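Local coordinates for alpha-aminoadipate/glutamate carrier protein LysW (Sulfolobus tokodaii, PDB 3VPB), which carries covalently bound glutamate and alpha-aminoadipate on its C-terminal residue while they are converted to ornithine and lysine in arginine and lysine biosynthesis, at residues V2-V8 and L42-L46. Where two conformers were deposited one is given. Residue numbers count along the deposited sequence, not the author numbering.
Sequences VVLKCPV and LALRL. With ZN (zinc ion), chain B.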
ATOM      1  N   VAL E   2     -38.597   3.730  -1.210  1.00 36.78           N
ATOM      2  CA  VAL E   2     -38.199   3.730  -2.615  1.00 35.50           C
ATOM      3  C   VAL E   2     -37.421   2.458  -2.980  1.00 34.43           C
ATOM      4  O   VAL E   2     -36.666   1.924  -2.165  1.00 34.51           O
ATOM      5  CB  VAL E   2     -37.445   5.029  -3.023  1.00 35.47           C
ATOM      6  CG1 VAL E   2     -36.080   5.134  -2.337  1.00 35.56           C
ATOM      7  CG2 VAL E   2     -37.325   5.136  -4.540  1.00 35.61           C
ATOM      8  N   VAL E   3     -37.629   1.980  -4.198  1.00 33.15           N
ATOM      9  CA  VAL E   3     -36.990   0.750  -4.661  1.00 32.00           C
ATOM     10  C   VAL E   3     -35.927   1.103  -5.676  1.00 31.05           C
ATOM     11  O   VAL E   3     -36.231   1.612  -6.762  1.00 29.88           O
ATOM     12  CB  VAL E   3     -38.013  -0.248  -5.244  1.00 32.04           C
ATOM     13  CG1 VAL E   3     -37.304  -1.542  -5.751  1.00 33.15           C
ATOM     14  CG2 VAL E   3     -39.055  -0.588  -4.198  1.00 32.03           C
ATOM     15  N   LEU E   4     -34.674   0.860  -5.293  1.00 30.24           N
ATOM     16  CA  LEU E   4     -33.535   1.167  -6.143  0.50 30.26           C
ATOM     17  C   LEU E   4     -32.836  -0.126  -6.538  1.00 30.79           C
ATOM     18  O   LEU E   4     -32.960  -1.147  -5.841  1.00 31.28           O
ATOM     19  CB  LEU E   4     -32.557   2.101  -5.421  0.50 29.69           C
ATOM     20  CG  LEU E   4     -33.090   3.419  -4.846  0.50 27.61           C
ATOM     21  CD1 LEU E   4     -31.936   4.278  -4.397  0.50 23.31           C
ATOM     22  CD2 LEU E   4     -33.936   4.163  -5.870  0.50 25.10           C
ATOM     23  N   LYS E   5     -32.117  -0.088  -7.649  1.00 31.66           N
ATOM     24  CA  LYS E   5     -31.386  -1.276  -8.096  1.00 32.78           C
ATOM     25  C   LYS E   5     -29.962  -1.292  -7.546  1.00 32.44           C
ATOM     26  O   LYS E   5     -29.261  -0.275  -7.562  1.00 32.74           O
ATOM     27  CB  LYS E   5     -31.375  -1.392  -9.619  1.00 33.14           C
ATOM     28  CG  LYS E   5     -32.697  -1.878 -10.222  1.00 35.97           C
ATOM     29  CD  LYS E   5     -32.993  -3.316  -9.838  1.00 38.77           C
ATOM     30  CE  LYS E   5     -33.748  -4.036 -10.944  1.00 42.13           C
ATOM     31  NZ  LYS E   5     -32.863  -4.228 -12.144  1.00 44.44           N
ATOM     32  N   CYS E   6     -29.558  -2.457  -7.044  1.00 32.57           N
ATOM     33  CA  CYS E   6     -28.185  -2.683  -6.591  1.00 31.81           C
ATOM     34  C   CYS E   6     -27.198  -2.650  -7.769  1.00 32.87           C
ATOM     35  O   CYS E   6     -27.355  -3.405  -8.728  1.00 32.81           O
ATOM     36  CB  CYS E   6     -28.111  -4.017  -5.854  1.00 32.12           C
ATOM     37  SG  CYS E   6     -26.492  -4.409  -5.192  1.00 29.01           S
ATOM     38  N   PRO E   7     -26.175  -1.780  -7.701  1.00 33.38           N
ATOM     39  CA  PRO E   7     -25.201  -1.638  -8.783  1.00 34.27           C
ATOM     40  C   PRO E   7     -24.268  -2.851  -8.884  1.00 34.92           C
ATOM     41  O   PRO E   7     -23.423  -2.918  -9.785  1.00 35.68           O
ATOM     42  CB  PRO E   7     -24.408  -0.399  -8.365  1.00 34.87           C
ATOM     43  CG  PRO E   7     -24.458  -0.409  -6.888  1.00 34.27           C
ATOM     44  CD  PRO E   7     -25.813  -0.965  -6.529  1.00 33.77           C
ATOM     45  N   VAL E   8     -24.440  -3.799  -7.965  1.00 35.18           N
ATOM     46  CA  VAL E   8     -23.570  -4.967  -7.860  1.00 35.14           C
ATOM     47  C   VAL E   8     -24.282  -6.218  -8.356  1.00 35.37           C
ATOM     48  O   VAL E   8     -23.745  -6.931  -9.208  1.00 35.21           O
ATOM     49  CB  VAL E   8     -23.061  -5.158  -6.412  1.00 35.00           C
ATOM     50  CG1 VAL E   8     -22.329  -6.502  -6.249  1.00 35.68           C
ATOM     51  CG2 VAL E   8     -22.164  -4.001  -6.018  1.00 34.52           C
ATOM     52  N   LEU E  42     -32.649   9.270  -6.488  1.00 26.30           N
ATOM     53  CA  LEU E  42     -31.739   8.675  -5.549  1.00 24.61           C
ATOM     54  C   LEU E  42     -31.204   7.462  -6.294  1.00 24.22           C
ATOM     55  O   LEU E  42     -31.922   6.851  -7.080  1.00 22.73           O
ATOM     56  CB  LEU E  42     -32.464   8.241  -4.295  1.00 24.21           C
ATOM     57  CG  LEU E  42     -32.249   8.990  -2.985  1.00 26.60           C
ATOM     58  CD1 LEU E  42     -31.999  10.514  -3.133  1.00 24.77           C
ATOM     59  CD2 LEU E  42     -33.401   8.680  -2.028  1.00 27.73           C
ATOM     60  N   ALA E  43     -29.932   7.153  -6.095  1.00 23.44           N
ATOM     61  CA  ALA E  43     -29.357   5.979  -6.720  1.00 24.18           C
ATOM     62  C   ALA E  43     -28.350   5.368  -5.752  1.00 24.43           C
ATOM     63  O   ALA E  43     -28.038   5.956  -4.709  1.00 24.71           O
ATOM     64  CB  ALA E  43     -28.688   6.361  -8.041  1.00 24.09           C
ATOM     65  N   LEU E  44     -27.860   4.180  -6.084  1.00 24.72           N
ATOM     66  CA  LEU E  44     -26.920   3.488  -5.214  1.00 24.66           C
ATOM     67  C   LEU E  44     -25.625   3.215  -5.954  1.00 25.17           C
ATOM     68  O   LEU E  44     -25.650   2.764  -7.098  1.00 26.15           O
ATOM     69  CB  LEU E  44     -27.535   2.176  -4.765  1.00 24.59           C
ATOM     70  CG  LEU E  44     -28.765   2.225  -3.858  1.00 24.24           C
ATOM     71  CD1 LEU E  44     -29.394   0.860  -3.725  1.00 24.07           C
ATOM     72  CD2 LEU E  44     -28.392   2.768  -2.488  1.00 23.85           C
ATOM     73  N   ARG E  45     -24.489   3.478  -5.319  1.00 25.83           N
ATOM     74  CA  ARG E  45     -23.228   2.953  -5.855  1.00 26.62           C
ATOM     75  C   ARG E  45     -22.406   2.258  -4.768  1.00 26.28           C
ATOM     76  O   ARG E  45     -22.717   2.370  -3.586  1.00 25.28           O
ATOM     77  CB  ARG E  45     -22.426   4.044  -6.569  1.00 26.99           C
ATOM     78  CG  ARG E  45     -22.106   5.228  -5.706  1.00 28.61           C
ATOM     79  CD  ARG E  45     -21.061   6.104  -6.361  1.00 34.27           C
ATOM     80  NE  ARG E  45     -20.983   7.365  -5.640  1.00 35.63           N
ATOM     81  CZ  ARG E  45     -21.390   8.536  -6.128  1.00 38.47           C
ATOM     82  NH1 ARG E  45     -21.872   8.630  -7.368  1.00 38.46           N
ATOM     83  NH2 ARG E  45     -21.295   9.624  -5.378  1.00 38.48           N
ATOM     84  N   LEU E  46     -21.361   1.536  -5.178  1.00 27.07           N
ATOM     85  CA  LEU E  46     -20.467   0.847  -4.251  1.00 27.24           C
ATOM     86  C   LEU E  46     -19.873   1.820  -3.244  1.00 27.27           C
ATOM     87  O   LEU E  46     -19.334   2.870  -3.632  1.00 27.37           O
ATOM     88  CB  LEU E  46     -19.341   0.152  -5.025  1.00 27.34           C
ATOM     89  CG  LEU E  46     -18.670  -1.082  -4.403  1.00 29.41           C
ATOM     90  CD1 LEU E  46     -19.671  -2.218  -4.232  1.00 29.49           C
ATOM     91  CD2 LEU E  46     -17.490  -1.525  -5.242  1.00 29.24           C
TER
HETATM   92 ZN    ZN B 100     -26.865  -6.398  -4.266  1.00 28.46          ZN
HETATM   93  O   HOH W   1     -29.370   2.584  -7.803  1.00 36.32           O
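L4 lies over segment 42-46, its CB 3.8 Å from CD1 of L44 and its CD1 4.0 Å from CB of L42. Branched leucines suit these places because they fill the gap between two strands whose axes come within 6.6 Å at closest approach and cross at 39°. No direct hydrogen bond crosses here; backbone bonding goes outward, from V2 and L4 to strand 12-15 and from A43 and R45 to strand 32-38. One water bridges the segments, donating to O of K5 (2.9 Å) and accepting from N of L44 (2.8 Å). Farther along, P7 sets the CG corner of its compact, puckered ring 3.4 Å from O of L44, and apolar V8 suits its neighbour L46, CG2 to CD1 3.5 Å. C6, a thiolate ligand, turns away and binds zinc through SG at 2.2 Å, joined by C9, H27 and C29; the same SG accepts a hydrogen bond from N of V8. R45's guanidinium makes a cation-pi contact with Y36 and a salt bridge to E111 of a neighbouring chain, the putative acetylornithine deacetylase. In this zinc-ribbon domain, metal and hydrogen bonds thus fix the cysteine-bearing segment, whereas its union with strand 41-46 rests on apolar packing and one water.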